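Local coordinates for periplasmic oligopeptide-binding protein (Burkholderia pseudomallei, PDB 3ZS6) that probably binds oligopeptides in the periplasm and presents them to an ABC transporter for uptake into the cell, at residues A[224-229]-A[247-252]; A[231-236]-A[477-482]; A[8-13]-A[214-219]. All coordinates share one frame; numbering follows the deposited sequence.

Interaction 1 of 3, residues A[224-229]-A[247-252]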
loop_
_atom_site.group_PDB
_atom_site.type_symbol
_atom_site.label_atom_id
_atom_site.label_comp_id
_atom_site.label_asym_id
_atom_site.label_seq_id
_atom_site.Cartn_x
_atom_site.Cartn_y
_atom_site.Cartn_z
ATOM N N ARG A 224 14.090 -9.717 -18.796
ATOM C CA ARG A 224 15.369 -10.142 -19.344
ATOM C C ARG A 224 16.255 -10.734 -18.258
ATOM O O ARG A 224 16.876 -11.778 -18.448
ATOM C CB ARG A 224 16.092 -8.958 -19.983
ATOM C CG ARG A 224 15.463 -8.420 -21.253
ATOM C CD ARG A 224 16.376 -7.357 -21.871
ATOM N NE ARG A 224 15.839 -6.788 -23.102
ATOM C CZ ARG A 224 16.526 -5.983 -23.910
ATOM N NH1 ARG A 224 17.779 -5.657 -23.614
ATOM N NH2 ARG A 224 15.966 -5.505 -25.014
ATOM N N MET A 225 16.321 -10.058 -17.118
ATOM C CA MET A 225 17.150 -10.536 -16.020
ATOM C C MET A 225 16.611 -11.839 -15.434
ATOM O O MET A 225 17.376 -12.699 -15.005
ATOM C CB MET A 225 17.266 -9.464 -14.932
ATOM C CG MET A 225 18.193 -8.313 -15.308
ATOM S SD MET A 225 18.134 -6.942 -14.130
ATOM C CE MET A 225 16.511 -6.293 -14.449
ATOM N N TYR A 226 15.291 -11.976 -15.398
ATOM C CA TYR A 226 14.686 -13.190 -14.884
ATOM C C TYR A 226 15.075 -14.337 -15.810
ATOM O O TYR A 226 15.541 -15.388 -15.360
ATOM C CB TYR A 226 13.170 -13.030 -14.823
ATOM C CG TYR A 226 12.414 -14.244 -14.335
ATOM C CD1 TYR A 226 12.060 -15.259 -15.210
ATOM C CD2 TYR A 226 12.030 -14.361 -13.000
ATOM C CE1 TYR A 226 11.356 -16.379 -14.772
ATOM C CE2 TYR A 226 11.324 -15.471 -12.549
ATOM C CZ TYR A 226 10.995 -16.477 -13.443
ATOM O OH TYR A 226 10.288 -17.570 -13.020
ATOM N N GLN A 227 14.911 -14.105 -17.109
ATOM C CA GLN A 227 15.237 -15.104 -18.122
ATOM C C GLN A 227 16.705 -15.537 -18.035
ATOM O O GLN A 227 17.023 -16.706 -18.235
ATOM C CB GLN A 227 14.903 -14.566 -19.517
ATOM C CG GLN A 227 15.041 -15.568 -20.649
ATOM C CD GLN A 227 14.517 -15.025 -21.976
ATOM O OE1 GLN A 227 13.959 -13.924 -22.038
ATOM N NE2 GLN A 227 14.696 -15.798 -23.046
ATOM N N ALA A 228 17.593 -14.599 -17.714
ATOM C CA ALA A 228 19.022 -14.900 -17.608
ATOM C C ALA A 228 19.373 -15.532 -16.269
ATOM O O ALA A 228 20.514 -15.915 -16.035
ATOM C CB ALA A 228 19.847 -13.642 -17.825
ATOM N N GLY A 229 18.398 -15.627 -15.374
ATOM C CA GLY A 229 18.649 -16.205 -14.065
ATOM C C GLY A 229 19.296 -15.251 -13.071
ATOM O O GLY A 229 19.861 -15.686 -12.070
ATOM N N LYS A 247 3.276 -18.725 -22.245
ATOM C CA LYS A 247 3.703 -19.817 -23.103
ATOM C C LYS A 247 5.125 -20.225 -22.764
ATOM O O LYS A 247 5.447 -21.414 -22.716
ATOM C CB LYS A 247 3.618 -19.399 -24.572
ATOM C CG LYS A 247 4.079 -20.458 -25.551
ATOM C CD LYS A 247 4.560 -19.813 -26.844
ATOM C CE LYS A 247 3.593 -18.737 -27.320
ATOM N NZ LYS A 247 4.272 -17.698 -28.150
ATOM N N GLN A 248 5.973 -19.230 -22.525
ATOM C CA GLN A 248 7.386 -19.479 -22.254
ATOM C C GLN A 248 7.675 -19.956 -20.830
ATOM O O GLN A 248 8.544 -20.799 -20.626
ATOM C CB GLN A 248 8.229 -18.231 -22.543
ATOM C CG GLN A 248 9.734 -18.450 -22.306
ATOM C CD GLN A 248 10.587 -17.267 -22.755
ATOM O OE1 GLN A 248 10.067 -16.257 -23.225
ATOM N NE2 GLN A 248 11.904 -17.394 -22.613
ATOM N N PHE A 249 6.966 -19.413 -19.846
ATOM C CA PHE A 249 7.323 -19.681 -18.449
ATOM C C PHE A 249 6.293 -20.532 -17.695
ATOM O O PHE A 249 6.542 -20.975 -16.570
ATOM C CB PHE A 249 7.594 -18.363 -17.708
ATOM C CG PHE A 249 8.773 -17.598 -18.251
ATOM C CD1 PHE A 249 10.070 -17.985 -17.943
ATOM C CD2 PHE A 249 8.585 -16.501 -19.080
ATOM C CE1 PHE A 249 11.157 -17.291 -18.450
ATOM C CE2 PHE A 249 9.670 -15.801 -19.587
ATOM C CZ PHE A 249 10.958 -16.198 -19.270
ATOM N N GLY A 250 5.140 -20.742 -18.321
ATOM C CA GLY A 250 4.085 -21.567 -17.766
ATOM C C GLY A 250 3.696 -21.211 -16.342
ATOM O O GLY A 250 3.330 -20.071 -16.054
ATOM N N LYS A 251 3.791 -22.195 -15.453
ATOM C CA LYS A 251 3.321 -22.053 -14.082
ATOM C C LYS A 251 4.211 -21.178 -13.204
ATOM O O LYS A 251 3.837 -20.849 -12.082
ATOM C CB LYS A 251 3.095 -23.433 -13.437
ATOM C CG LYS A 251 1.960 -24.240 -14.091
ATOM C CD LYS A 251 1.773 -25.596 -13.398
ATOM C CE LYS A 251 1.038 -26.606 -14.282
ATOM N NZ LYS A 251 1.064 -27.983 -13.683
ATOM N N GLU A 252 5.391 -20.813 -13.695
ATOM C CA GLU A 252 6.191 -19.801 -13.003
ATOM C C GLU A 252 5.435 -18.469 -12.968
ATOM O O GLU A 252 5.661 -17.622 -12.092
ATOM C CB GLU A 252 7.571 -19.639 -13.658
ATOM C CG GLU A 252 8.397 -20.924 -13.624
ATOM C CD GLU A 252 9.789 -20.765 -14.198
ATOM O OE1 GLU A 252 10.113 -19.663 -14.690
ATOM O OE2 GLU A 252 10.563 -21.748 -14.153
#
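The hydroxyl of Tyr-226 donates to one carboxylate oxygen of Glu-252, with OH and OE1 2.7 Å apart. OE1 lies at the edge of the phenol ring, in its plane, whereas the hydroxyl meets the carboxylate from above, 54° out of the carboxylate plane. Glu-252 is deposited in two conformers, so the bond is described for one conformer and is doubtful for the other. With the same reservation, its other oxygen, OE2, bonds to the hydroxyl of Ser-483.

Aromatic packing supplies the second element. The CD1-CE1 edge of Tyr-226 is directed at the face of Phe-249 in a T-shaped pair, with ring centroids 5.4 Å apart and planes at 83°; the nearest atoms are Tyr-226 CE1 and Phe-249 CD1 at 3.8 Å. The side chain of Tyr-226 sets out toward 247-252, and CG is anti to the backbone N (chi1 179°). At the rim of Phe-249, CZ is 4.3 Å from Gln-227 CB. Further out the side chains of Gln-227 and Gln-248 cross at about a right angle, but the amide orientation of Gln-227 is doubtful.

The contact joins the C-terminal ends of helices 219-227 and 242-249. The first closes in a Schellman motif at Gly-229, whose N bonds to Tyr-226 O at 2.9 Å. That carbonyl also accepts from Lys-482 NZ, and the ammonium makes a cation-pi contact with the tyrosine ring.

Chemically, in this conformer the hydroxyl of the buried Tyr-226 has a carboxylate acceptor, and the hydroxyls of Tyr-226 and Ser-483 around Glu-252 would be expected to favour its ionised form.

Interaction 2 of 3, residues A[231-236]-A[477-482]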
loop_
_atom_site.group_PDB
_atom_site.type_symbol
_atom_site.label_atom_id
_atom_site.label_comp_id
_atom_site.label_asym_id
_atom_site.label_seq_id
_atom_site.Cartn_x
_atom_site.Cartn_y
_atom_site.Cartn_z
ATOM N N ILE A 231 17.458 -12.939 -11.551
ATOM C CA ILE A 231 16.376 -12.651 -10.615
ATOM C C ILE A 231 15.536 -13.909 -10.432
ATOM O O ILE A 231 15.336 -14.649 -11.385
ATOM C CB ILE A 231 15.473 -11.531 -11.173
ATOM C CG1 ILE A 231 16.254 -10.223 -11.269
ATOM C CG2 ILE A 231 14.230 -11.356 -10.309
ATOM C CD1 ILE A 231 15.494 -9.111 -11.969
ATOM N N ASP A 232 15.038 -14.159 -9.225
ATOM C CA ASP A 232 14.227 -15.360 -9.001
ATOM C C ASP A 232 12.740 -15.045 -8.883
ATOM O O ASP A 232 11.904 -15.954 -8.895
ATOM C CB ASP A 232 14.651 -16.080 -7.715
ATOM C CG ASP A 232 16.139 -16.352 -7.656
ATOM O OD1 ASP A 232 16.629 -17.160 -8.470
ATOM O OD2 ASP A 232 16.812 -15.770 -6.779
ATOM N N TYR A 233 12.422 -13.757 -8.766
ATOM C CA TYR A 233 11.130 -13.316 -8.251
ATOM C C TYR A 233 10.919 -11.887 -8.742
ATOM O O TYR A 233 11.544 -10.963 -8.228
ATOM C CB TYR A 233 11.222 -13.345 -6.717
ATOM C CG TYR A 233 9.954 -13.132 -5.910
ATOM C CD1 TYR A 233 9.322 -11.891 -5.871
ATOM C CD2 TYR A 233 9.418 -14.167 -5.137
ATOM C CE1 TYR A 233 8.176 -11.687 -5.103
ATOM C CE2 TYR A 233 8.273 -13.975 -4.365
ATOM C CZ TYR A 233 7.656 -12.735 -4.357
ATOM O OH TYR A 233 6.522 -12.535 -3.602
ATOM N N THR A 234 10.058 -11.700 -9.743
ATOM C CA THR A 234 9.838 -10.363 -10.289
ATOM C C THR A 234 8.746 -9.626 -9.530
ATOM O O THR A 234 7.985 -10.220 -8.773
ATOM C CB THR A 234 9.426 -10.387 -11.789
ATOM O OG1 THR A 234 8.074 -10.858 -11.917
ATOM C CG2 THR A 234 10.370 -11.261 -12.614
ATOM N N TYR A 235 8.650 -8.326 -9.773
ATOM C CA TYR A 235 7.582 -7.530 -9.192
ATOM C C TYR A 235 6.250 -7.831 -9.887
ATOM O O TYR A 235 5.238 -8.112 -9.236
ATOM C CB TYR A 235 7.918 -6.047 -9.306
ATOM C CG TYR A 235 6.755 -5.142 -8.980
ATOM C CD1 TYR A 235 6.230 -5.094 -7.693
ATOM C CD2 TYR A 235 6.184 -4.333 -9.959
ATOM C CE1 TYR A 235 5.161 -4.268 -7.385
ATOM C CE2 TYR A 235 5.121 -3.494 -9.662
ATOM C CZ TYR A 235 4.615 -3.466 -8.376
ATOM O OH TYR A 235 3.555 -2.641 -8.083
ATOM N N SER A 236 6.262 -7.798 -11.215
ATOM C CA SER A 236 5.068 -8.051 -12.014
ATOM C C SER A 236 5.459 -8.683 -13.352
ATOM O O SER A 236 6.451 -9.397 -13.441
ATOM C CB SER A 236 4.313 -6.738 -12.241
ATOM O OG SER A 236 3.169 -6.924 -13.051
ATOM N N ALA A 477 -2.119 -9.626 -9.782
ATOM C CA ALA A 477 -1.012 -10.112 -8.958
ATOM C C ALA A 477 0.048 -10.861 -9.774
ATOM O O ALA A 477 1.054 -11.335 -9.225
ATOM C CB ALA A 477 -1.554 -11.027 -7.854
ATOM N N ASP A 478 -0.197 -10.979 -11.075
ATOM C CA ASP A 478 0.663 -11.734 -11.978
ATOM C C ASP A 478 2.130 -11.347 -11.862
ATOM O O ASP A 478 2.489 -10.178 -12.006
ATOM C CB ASP A 478 0.208 -11.554 -13.431
ATOM C CG ASP A 478 -1.130 -12.219 -13.716
ATOM O OD1 ASP A 478 -1.841 -12.576 -12.756
ATOM O OD2 ASP A 478 -1.479 -12.358 -14.906
ATOM N N ARG A 479 2.970 -12.345 -11.608
ATOM C CA ARG A 479 4.413 -12.154 -11.579
ATOM C C ARG A 479 5.110 -13.487 -11.861
ATOM O O ARG A 479 4.469 -14.546 -11.840
ATOM C CB ARG A 479 4.866 -11.574 -10.229
ATOM C CG ARG A 479 4.705 -12.513 -9.026
ATOM C CD ARG A 479 5.652 -12.124 -7.873
ATOM N NE ARG A 479 5.491 -10.724 -7.476
ATOM C CZ ARG A 479 4.642 -10.302 -6.541
ATOM N NH1 ARG A 479 3.864 -11.169 -5.895
ATOM N NH2 ARG A 479 4.559 -9.008 -6.258
ATOM N N LEU A 480 6.409 -13.426 -12.152
ATOM C CA LEU A 480 7.200 -14.629 -12.405
ATOM C C LEU A 480 8.007 -14.989 -11.167
ATOM O O LEU A 480 8.707 -14.147 -10.606
ATOM C CB LEU A 480 8.136 -14.426 -13.602
ATOM C CG LEU A 480 7.460 -14.338 -14.978
ATOM C CD1 LEU A 480 8.365 -13.671 -16.016
ATOM C CD2 LEU A 480 7.016 -15.726 -15.458
ATOM N N VAL A 481 7.890 -16.243 -10.741
ATOM C CA VAL A 481 8.661 -16.766 -9.619
ATOM C C VAL A 481 9.182 -18.140 -10.042
ATOM O O VAL A 481 8.412 -18.995 -10.483
ATOM C CB VAL A 481 7.814 -16.886 -8.340
ATOM C CG1 VAL A 481 8.629 -17.501 -7.205
ATOM C CG2 VAL A 481 7.253 -15.508 -7.922
ATOM N N LYS A 482 10.492 -18.337 -9.931
ATOM C CA LYS A 482 11.139 -19.550 -10.436
ATOM C C LYS A 482 10.531 -20.827 -9.839
ATOM O O LYS A 482 10.054 -20.829 -8.698
ATOM C CB LYS A 482 12.647 -19.491 -10.165
ATOM C CG LYS A 482 13.367 -18.350 -10.898
ATOM C CD LYS A 482 13.540 -18.672 -12.383
ATOM C CE LYS A 482 14.344 -17.595 -13.111
ATOM N NZ LYS A 482 14.672 -18.010 -14.510
HETATM O O HOH W 1 1.261 -8.086 -11.597
#
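The phenol ring of Tyr-233 carries Val-481 CG2 over one face, 3.8 Å above the plane and displaced toward the rim. Its plane is only 24° from that of the Arg-479 guanidinium, which has Tyr-233 CE1 over one face and, more distantly, Ala-477 O over the opposite one. At the guanidinium edge lies Thr-234 O, 2.9 Å from Arg-479 NE in a weak, bent bond (130°). Tyr-235 O receives two further weak bonds, from NE and NH2 of Arg-479. The bend at chi3 (55°) turns NE back to these carbonyls, while NH2 forms a salt bridge with Asp-495.

The backbones run antiparallel through a single bridge. Lys-482 N bonds to Asp-232 O at 3.0 Å and Thr-234 N to Leu-480 O at 2.9 Å, leaving Tyr-233 and Val-481 as a non-hydrogen-bonded pair. Beyond this, the Thr-234 hydroxyl takes over a backbone role: OG1 accepts from Leu-480 N at 3.1 Å and donates to Ser-236 O at 2.7 Å, on an in-plane lone pair.

Loop 231-236 thus lies between two strands, bonded on its other side to strand 6-11 through Thr-8 and Gln-10, while 477-482 pairs in turn with strand 253-258. In the conformer given, Leu-480 packs against helices 219-227 and 242-249, touching Tyr-226 and Phe-249.

Interaction 3 of 3, residues A[8-13]-A[214-219]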
loop_
_atom_site.group_PDB
_atom_site.type_symbol
_atom_site.label_atom_id
_atom_site.label_comp_id
_atom_site.label_asym_id
_atom_site.label_seq_id
_atom_site.Cartn_x
_atom_site.Cartn_y
_atom_site.Cartn_z
ATOM N N THR A 8 16.889 -13.564 -4.904
ATOM C CA THR A 8 16.973 -12.228 -5.482
ATOM C C THR A 8 15.590 -11.798 -5.970
ATOM O O THR A 8 14.998 -12.457 -6.837
ATOM C CB THR A 8 17.965 -12.190 -6.657
ATOM O OG1 THR A 8 19.266 -12.554 -6.192
ATOM C CG2 THR A 8 18.030 -10.792 -7.281
ATOM N N ARG A 9 15.083 -10.702 -5.405
ATOM C CA ARG A 9 13.738 -10.211 -5.711
ATOM C C ARG A 9 13.816 -8.832 -6.360
ATOM O O ARG A 9 14.590 -7.982 -5.922
ATOM C CB ARG A 9 12.896 -10.104 -4.424
ATOM C CG ARG A 9 12.866 -11.384 -3.573
ATOM C CD ARG A 9 12.220 -11.124 -2.195
ATOM N NE ARG A 9 10.822 -10.696 -2.306
ATOM C CZ ARG A 9 9.872 -10.986 -1.420
ATOM N NH1 ARG A 9 10.166 -11.704 -0.338
ATOM N NH2 ARG A 9 8.621 -10.561 -1.621
ATOM N N GLN A 10 13.004 -8.605 -7.388
ATOM C CA GLN A 10 12.983 -7.304 -8.066
ATOM C C GLN A 10 11.875 -6.427 -7.493
ATOM O O GLN A 10 10.731 -6.874 -7.346
ATOM C CB GLN A 10 12.795 -7.467 -9.580
ATOM C CG GLN A 10 12.646 -6.128 -10.351
ATOM C CD GLN A 10 11.269 -5.936 -11.001
ATOM O OE1 GLN A 10 10.605 -6.897 -11.393
ATOM N NE2 GLN A 10 10.856 -4.681 -11.140
ATOM N N VAL A 11 12.217 -5.187 -7.150
ATOM C CA VAL A 11 11.209 -4.207 -6.725
ATOM C C VAL A 11 11.098 -3.056 -7.740
ATOM O O VAL A 11 12.052 -2.769 -8.465
ATOM C CB VAL A 11 11.472 -3.693 -5.293
ATOM C CG1 VAL A 11 11.203 -4.811 -4.262
ATOM C CG2 VAL A 11 12.893 -3.162 -5.162
ATOM N N PRO A 12 9.922 -2.403 -7.804
ATOM C CA PRO A 12 9.629 -1.460 -8.898
ATOM C C PRO A 12 10.353 -0.113 -8.798
ATOM O O PRO A 12 10.336 0.653 -9.760
ATOM C CB PRO A 12 8.110 -1.257 -8.787
ATOM C CG PRO A 12 7.819 -1.490 -7.313
ATOM C CD PRO A 12 8.764 -2.604 -6.911
ATOM N N ALA A 13 10.987 0.170 -7.664
ATOM C CA ALA A 13 11.660 1.455 -7.476
ATOM C C ALA A 13 12.551 1.426 -6.233
ATOM O O ALA A 13 12.457 0.498 -5.423
ATOM C CB ALA A 13 10.632 2.577 -7.360
ATOM N N LEU A 214 16.633 -5.761 -5.831
ATOM C CA LEU A 214 17.099 -4.903 -6.927
ATOM C C LEU A 214 15.979 -3.997 -7.423
ATOM O O LEU A 214 14.959 -4.484 -7.911
ATOM C CB LEU A 214 17.594 -5.751 -8.106
ATOM C CG LEU A 214 18.629 -6.837 -7.812
ATOM C CD1 LEU A 214 18.960 -7.624 -9.097
ATOM C CD2 LEU A 214 19.872 -6.192 -7.228
ATOM N N PRO A 215 16.155 -2.677 -7.292
ATOM C CA PRO A 215 15.201 -1.729 -7.882
ATOM C C PRO A 215 15.363 -1.687 -9.388
ATOM O O PRO A 215 16.417 -1.264 -9.890
ATOM C CB PRO A 215 15.625 -0.383 -7.281
ATOM C CG PRO A 215 17.084 -0.562 -6.980
ATOM C CD PRO A 215 17.219 -1.996 -6.536
ATOM N N ILE A 216 14.334 -2.132 -10.099
ATOM C CA ILE A 216 14.328 -2.118 -11.560
ATOM C C ILE A 216 13.011 -1.501 -12.017
ATOM O O ILE A 216 11.943 -2.076 -11.790
ATOM C CB ILE A 216 14.399 -3.550 -12.122
ATOM C CG1 ILE A 216 15.601 -4.307 -11.540
ATOM C CG2 ILE A 216 14.455 -3.532 -13.647
ATOM C CD1 ILE A 216 16.931 -3.890 -12.135
ATOM N N GLU A 217 13.081 -0.349 -12.673
ATOM C CA GLU A 217 11.877 0.402 -12.992
ATOM C C GLU A 217 11.126 -0.185 -14.175
ATOM O O GLU A 217 9.902 -0.115 -14.240
ATOM C CB GLU A 217 12.228 1.870 -13.264
ATOM C CG GLU A 217 12.929 2.558 -12.087
ATOM C CD GLU A 217 14.368 2.069 -11.881
ATOM O OE1 GLU A 217 14.922 1.409 -12.791
ATOM O OE2 GLU A 217 14.947 2.348 -10.806
ATOM N N ASN A 218 11.879 -0.767 -15.101
ATOM C CA ASN A 218 11.349 -1.250 -16.367
ATOM C C ASN A 218 11.059 -2.756 -16.331
ATOM O O ASN A 218 11.968 -3.563 -16.133
ATOM C CB ASN A 218 12.353 -0.931 -17.477
ATOM C CG ASN A 218 11.834 -1.280 -18.856
ATOM O OD1 ASN A 218 11.871 -2.439 -19.270
ATOM N ND2 ASN A 218 11.352 -0.273 -19.582
ATOM N N ASP A 219 9.796 -3.129 -16.517
ATOM C CA ASP A 219 9.395 -4.533 -16.404
ATOM C C ASP A 219 10.048 -5.425 -17.466
ATOM O O ASP A 219 10.312 -6.603 -17.223
ATOM C CB ASP A 219 7.872 -4.664 -16.446
ATOM C CG ASP A 219 7.196 -4.014 -15.243
ATOM O OD1 ASP A 219 7.555 -4.360 -14.099
ATOM O OD2 ASP A 219 6.312 -3.150 -15.442
HETATM O O HOH W 2 8.432 -6.959 -13.011
HETATM O O HOH W 3 8.750 -3.082 -12.225
HETATM O O HOH W 4 8.656 0.925 -11.701
#
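Leu-214, Gln-10 and Ile-216 bury the most surface in this contact, a parallel beta ladder between strands 6-11 and 210-215 of a mixed four-stranded sheet. Leu-214 uses both backbone polar atoms: its N bonds to Arg-9 O at 3.0 Å (166° at the hydrogen), and its O accepts from Val-11 N at 2.9 Å. These two bonds flank Gln-10 and fix the parallel register. On the same sheet face as Gln-10, the Leu-214 side chain reaches Thr-8, with CD1 3.8 Å from CG2.

Ile-216 continues the ladder just past the strand, its N bonding to Val-11 O at 2.9 Å. Gln-10 crosses the Ile-216 side chain at about a right angle, CG lying 3.6 Å from Ile-216 CB. The Gln-10 chain bends at chi2 (-115°), and at the end NE2 gives a weak bond to Ile-216 O while OE1 accepts from Tyr-235 N.

Asn-218 then N-caps helix 219-227, its OD1 bonding to Thr-221 N. Two waters span Gln-10 and Asp-219 OD1, tying the helix start back to the strand; one of them accepts from Gln-10 NE2 at 2.9 Å and donates to Asp-219 OD1 at 2.6 Å.

From the N terminus, strand 6-11 first meets residues 214-219, so interaction 3 closes a loop of 200 residues. Helix 219-227 follows directly, and interaction 1 closes a short loop of 17 residues onto the end of helix 242-249. Interaction 2 starts inside that short loop, at 231-236, and closes 240 residues later at 477-482; it therefore crosses interaction 1, while interaction 3 precedes both in series and nothing nests. In space the order is different: interaction 2 lies between the others, Gln-10 N being 2.9 Å from Tyr-233 O and Val-481 N 2.9 Å from Glu-252 O. Together they join the N-terminal sheet, two helices and the late strand 470-480.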